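PDB 5VN6: taurine dioxygenase from Burkholderia ambifaria, which probably catalyses the iron-dependent oxygenation of taurine and holds a magnesium ion in this crystal. Local coordinates for residues 201-213 with 225-239. Residues are numbered along the deposited sequence; the frame is centred on the assembly and turned at random.
Sequences LYVNAFTTHFTNF and ANPGAGQLLHYLIGQ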
# COMPACT_ATOMS: atom_id res chain seq x y z
N LEU A 201 -2.07 17.78 -1.62
CA LEU A 201 -2.89 17.27 -2.71
C LEU A 201 -4.22 16.80 -2.13
O LEU A 201 -4.28 15.77 -1.44
CB LEU A 201 -2.16 16.17 -3.47
CG LEU A 201 -2.95 15.52 -4.62
CD1 LEU A 201 -3.41 16.57 -5.66
CD2 LEU A 201 -2.13 14.39 -5.27
N TYR A 202 -5.29 17.54 -2.42
CA TYR A 202 -6.56 17.37 -1.73
C TYR A 202 -7.68 16.87 -2.64
O TYR A 202 -8.75 17.49 -2.75
CB TYR A 202 -6.95 18.71 -1.06
CG TYR A 202 -7.96 18.53 0.04
CD1 TYR A 202 -9.21 19.12 -0.03
CD2 TYR A 202 -7.66 17.74 1.16
CE1 TYR A 202 -10.14 18.94 0.96
CE2 TYR A 202 -8.59 17.54 2.15
CZ TYR A 202 -9.84 18.16 2.04
OH TYR A 202 -10.79 17.99 3.02
N VAL A 203 -7.46 15.72 -3.28
CA VAL A 203 -8.52 14.94 -3.92
C VAL A 203 -8.36 13.50 -3.44
O VAL A 203 -7.26 13.03 -3.16
CB VAL A 203 -8.47 15.03 -5.46
CG1 VAL A 203 -8.83 16.46 -5.92
CG2 VAL A 203 -7.06 14.60 -6.00
N ASN A 204 -9.48 12.79 -3.33
CA ASN A 204 -9.46 11.44 -2.78
C ASN A 204 -10.66 10.66 -3.33
O ASN A 204 -11.33 11.11 -4.27
CB ASN A 204 -9.42 11.46 -1.24
CG ASN A 204 -10.74 11.91 -0.61
OD1 ASN A 204 -11.65 11.11 -0.45
ND2 ASN A 204 -10.81 13.17 -0.18
N ALA A 205 -10.94 9.50 -2.72
CA ALA A 205 -11.99 8.62 -3.22
C ALA A 205 -13.35 9.31 -3.24
O ALA A 205 -14.21 8.95 -4.05
CB ALA A 205 -12.07 7.34 -2.37
N PHE A 206 -13.56 10.31 -2.39
CA PHE A 206 -14.82 11.04 -2.40
C PHE A 206 -14.95 12.01 -3.56
O PHE A 206 -16.06 12.47 -3.83
CB PHE A 206 -15.00 11.83 -1.09
CG PHE A 206 -15.24 10.97 0.12
CD1 PHE A 206 -14.39 11.05 1.21
CD2 PHE A 206 -16.29 10.07 0.15
CE1 PHE A 206 -14.60 10.26 2.33
CE2 PHE A 206 -16.50 9.28 1.26
CZ PHE A 206 -15.65 9.37 2.36
N THR A 207 -13.85 12.35 -4.24
CA THR A 207 -13.88 13.40 -5.25
C THR A 207 -14.48 12.86 -6.55
O THR A 207 -14.04 11.83 -7.07
CB THR A 207 -12.47 13.93 -5.51
OG1 THR A 207 -11.83 14.24 -4.26
CG2 THR A 207 -12.52 15.16 -6.37
N THR A 208 -15.49 13.57 -7.08
CA THR A 208 -16.13 13.08 -8.30
C THR A 208 -15.53 13.68 -9.57
O THR A 208 -15.30 12.95 -10.54
CB THR A 208 -17.63 13.35 -8.27
OG1 THR A 208 -17.86 14.76 -8.21
CG2 THR A 208 -18.24 12.69 -7.05
N HIS A 209 -15.27 15.00 -9.58
CA HIS A 209 -14.81 15.66 -10.80
C HIS A 209 -14.32 17.07 -10.49
O HIS A 209 -14.68 17.65 -9.46
CB HIS A 209 -15.93 15.73 -11.84
CG HIS A 209 -17.06 16.61 -11.43
ND1 HIS A 209 -17.89 16.29 -10.37
CD2 HIS A 209 -17.50 17.79 -11.91
CE1 HIS A 209 -18.81 17.24 -10.23
NE2 HIS A 209 -18.59 18.16 -11.15
N PHE A 210 -13.53 17.61 -11.42
CA PHE A 210 -13.14 19.01 -11.39
C PHE A 210 -14.30 19.87 -11.88
O PHE A 210 -15.00 19.50 -12.82
CB PHE A 210 -11.93 19.29 -12.30
CG PHE A 210 -10.70 18.51 -11.95
CD1 PHE A 210 -10.10 18.62 -10.70
CD2 PHE A 210 -10.13 17.67 -12.90
CE1 PHE A 210 -8.94 17.89 -10.40
CE2 PHE A 210 -8.98 16.92 -12.61
CZ PHE A 210 -8.38 17.04 -11.37
N THR A 211 -14.47 21.04 -11.25
CA THR A 211 -15.53 21.96 -11.65
C THR A 211 -15.05 23.08 -12.55
O THR A 211 -15.87 23.71 -13.23
CB THR A 211 -16.18 22.60 -10.42
OG1 THR A 211 -15.17 23.14 -9.56
CG2 THR A 211 -17.04 21.59 -9.65
N ASN A 212 -13.74 23.37 -12.58
CA ASN A 212 -13.24 24.53 -13.31
C ASN A 212 -12.07 24.15 -14.22
O ASN A 212 -11.16 24.95 -14.45
CB ASN A 212 -12.85 25.67 -12.35
CG ASN A 212 -11.76 25.26 -11.36
OD1 ASN A 212 -11.38 24.07 -11.23
ND2 ASN A 212 -11.22 26.26 -10.64
N PHE A 213 -12.11 22.92 -14.74
CA PHE A 213 -11.07 22.41 -15.63
C PHE A 213 -11.21 22.94 -17.05
O PHE A 213 -10.21 23.25 -17.71
CB PHE A 213 -11.12 20.88 -15.63
CG PHE A 213 -10.08 20.23 -16.51
CD1 PHE A 213 -8.86 19.83 -15.98
CD2 PHE A 213 -10.33 20.02 -17.87
CE1 PHE A 213 -7.90 19.24 -16.78
CE2 PHE A 213 -9.38 19.43 -18.68
CZ PHE A 213 -8.15 19.03 -18.13
N ALA A 225 -11.36 17.63 -22.62
CA ALA A 225 -12.15 17.88 -21.41
C ALA A 225 -12.67 16.58 -20.82
O ALA A 225 -12.61 16.36 -19.60
CB ALA A 225 -13.31 18.84 -21.72
N ASN A 226 -13.19 15.71 -21.65
CA ASN A 226 -13.78 14.46 -21.18
C ASN A 226 -13.42 13.39 -22.20
O ASN A 226 -13.88 13.46 -23.34
CB ASN A 226 -15.30 14.62 -21.00
CG ASN A 226 -15.87 13.69 -19.92
OD1 ASN A 226 -15.18 12.78 -19.44
ND2 ASN A 226 -17.13 13.91 -19.54
N PRO A 227 -12.60 12.38 -21.85
CA PRO A 227 -12.13 11.91 -20.54
C PRO A 227 -10.95 12.65 -19.91
O PRO A 227 -10.52 12.25 -18.83
CB PRO A 227 -11.68 10.47 -20.86
CG PRO A 227 -11.11 10.58 -22.27
CD PRO A 227 -11.99 11.62 -22.97
N GLY A 228 -10.44 13.71 -20.56
CA GLY A 228 -9.18 14.30 -20.13
C GLY A 228 -9.19 14.73 -18.68
O GLY A 228 -8.26 14.43 -17.93
N ALA A 229 -10.24 15.45 -18.26
CA ALA A 229 -10.32 15.91 -16.88
C ALA A 229 -10.37 14.73 -15.91
O ALA A 229 -9.67 14.73 -14.88
CB ALA A 229 -11.52 16.83 -16.69
N GLY A 230 -11.19 13.73 -16.21
CA GLY A 230 -11.27 12.56 -15.34
C GLY A 230 -9.97 11.78 -15.28
O GLY A 230 -9.64 11.20 -14.24
N GLN A 231 -9.22 11.73 -16.38
CA GLN A 231 -7.94 11.04 -16.36
C GLN A 231 -6.95 11.73 -15.41
O GLN A 231 -6.22 11.06 -14.66
CB GLN A 231 -7.40 10.93 -17.79
CG GLN A 231 -8.14 9.87 -18.64
CD GLN A 231 -7.76 9.94 -20.13
OE1 GLN A 231 -7.29 10.96 -20.60
NE2 GLN A 231 -7.94 8.83 -20.85
N LEU A 232 -6.92 13.06 -15.42
CA LEU A 232 -6.05 13.78 -14.49
C LEU A 232 -6.46 13.52 -13.05
O LEU A 232 -5.61 13.30 -12.18
CB LEU A 232 -6.08 15.28 -14.78
CG LEU A 232 -5.30 16.18 -13.81
CD1 LEU A 232 -3.80 15.84 -13.77
CD2 LEU A 232 -5.50 17.66 -14.15
N LEU A 233 -7.78 13.53 -12.78
CA LEU A 233 -8.24 13.27 -11.43
C LEU A 233 -7.81 11.88 -10.97
O LEU A 233 -7.30 11.72 -9.85
CB LEU A 233 -9.76 13.45 -11.34
CG LEU A 233 -10.42 13.15 -9.99
CD1 LEU A 233 -9.84 14.04 -8.87
CD2 LEU A 233 -11.94 13.25 -10.03
N HIS A 234 -7.95 10.88 -11.85
CA HIS A 234 -7.50 9.52 -11.51
C HIS A 234 -6.02 9.49 -11.18
O HIS A 234 -5.60 8.82 -10.23
CB HIS A 234 -7.83 8.56 -12.65
CG HIS A 234 -9.30 8.37 -12.83
ND1 HIS A 234 -9.85 7.81 -13.97
CD2 HIS A 234 -10.34 8.69 -12.03
CE1 HIS A 234 -11.17 7.78 -13.85
NE2 HIS A 234 -11.50 8.30 -12.67
N TYR A 235 -5.21 10.22 -11.95
CA TYR A 235 -3.78 10.28 -11.68
C TYR A 235 -3.50 10.88 -10.31
O TYR A 235 -2.64 10.38 -9.57
CB TYR A 235 -3.09 11.09 -12.79
CG TYR A 235 -1.65 11.44 -12.49
CD1 TYR A 235 -0.60 10.58 -12.84
CD2 TYR A 235 -1.34 12.64 -11.87
CE1 TYR A 235 0.73 10.92 -12.57
CE2 TYR A 235 -0.03 12.99 -11.61
CZ TYR A 235 1.00 12.13 -11.96
OH TYR A 235 2.27 12.50 -11.67
N LEU A 236 -4.22 11.94 -9.95
CA LEU A 236 -4.04 12.59 -8.66
C LEU A 236 -4.47 11.69 -7.50
O LEU A 236 -3.69 11.45 -6.57
CB LEU A 236 -4.81 13.92 -8.64
CG LEU A 236 -4.28 14.98 -9.59
CD1 LEU A 236 -5.08 16.34 -9.55
CD2 LEU A 236 -2.76 15.22 -9.34
N ILE A 237 -5.70 11.15 -7.54
CA ILE A 237 -6.14 10.33 -6.41
C ILE A 237 -5.30 9.08 -6.27
O ILE A 237 -5.14 8.55 -5.17
CB ILE A 237 -7.64 9.94 -6.49
CG1 ILE A 237 -7.85 8.91 -7.61
CG2 ILE A 237 -8.57 11.19 -6.53
CD1 ILE A 237 -9.15 8.13 -7.47
N GLY A 238 -4.76 8.56 -7.38
CA GLY A 238 -3.89 7.40 -7.31
C GLY A 238 -2.53 7.66 -6.67
O GLY A 238 -1.77 6.71 -6.45
N GLN A 239 -2.18 8.93 -6.44
CA GLN A 239 -0.91 9.22 -5.77
C GLN A 239 -0.91 8.65 -4.36
O GLN A 239 0.15 8.29 -3.85
CB GLN A 239 -0.65 10.75 -5.76
CG GLN A 239 -0.50 11.40 -7.16
CD GLN A 239 0.66 10.79 -8.01
OE1 GLN A 239 1.83 10.83 -7.61
NE2 GLN A 239 0.32 10.21 -9.17
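F210 points the CE2-CZ edge of its ring at helix 228-237, over the turn from A229 to L233, with CE2 3.2 Å from A229 O. L236 CD1 meets the same ring edge at CZ, while L233 CB and L232 CD2 close on CE2. F213, its CG swung anti to the backbone N (chi1 -179°), offers a face to A229: the methyl CB stands 3.7 Å from the ring centroid, 18° off the normal, a CH-pi contact. L232 CD2 reaches the edge of this ring at CE1, so one methyl bridges both phenylalanines. Within the TauD/TfdA dioxygenase region, the helix thus packs on an antiparallel four-stranded sheet, running at 133° to its edge strand 207-210; V189 of strand 185-192 also touches F210, V203 and L236. L233 splits its methyls: CD1 touches both V203 CB and T207 CG2 (3.8 Å each), and CD2 lies 3.4 Å from T208 O. V203 CG2 presses on L236 CB at 3.5 Å and on I237 CG2. L201 crosses L236 at about a right angle, CD1 against CD2 at 4.0 Å, and its CD2 reaches L236 O. In the type I turn from N204 to T207, N204 OD1 accepts from F206 N, an Asx turn, and ND2 bonds S110 OG, so both ends of the amide are held. The N204 side chain lies about 4 Å from that of H106, a magnesium ligand with D108 and H266.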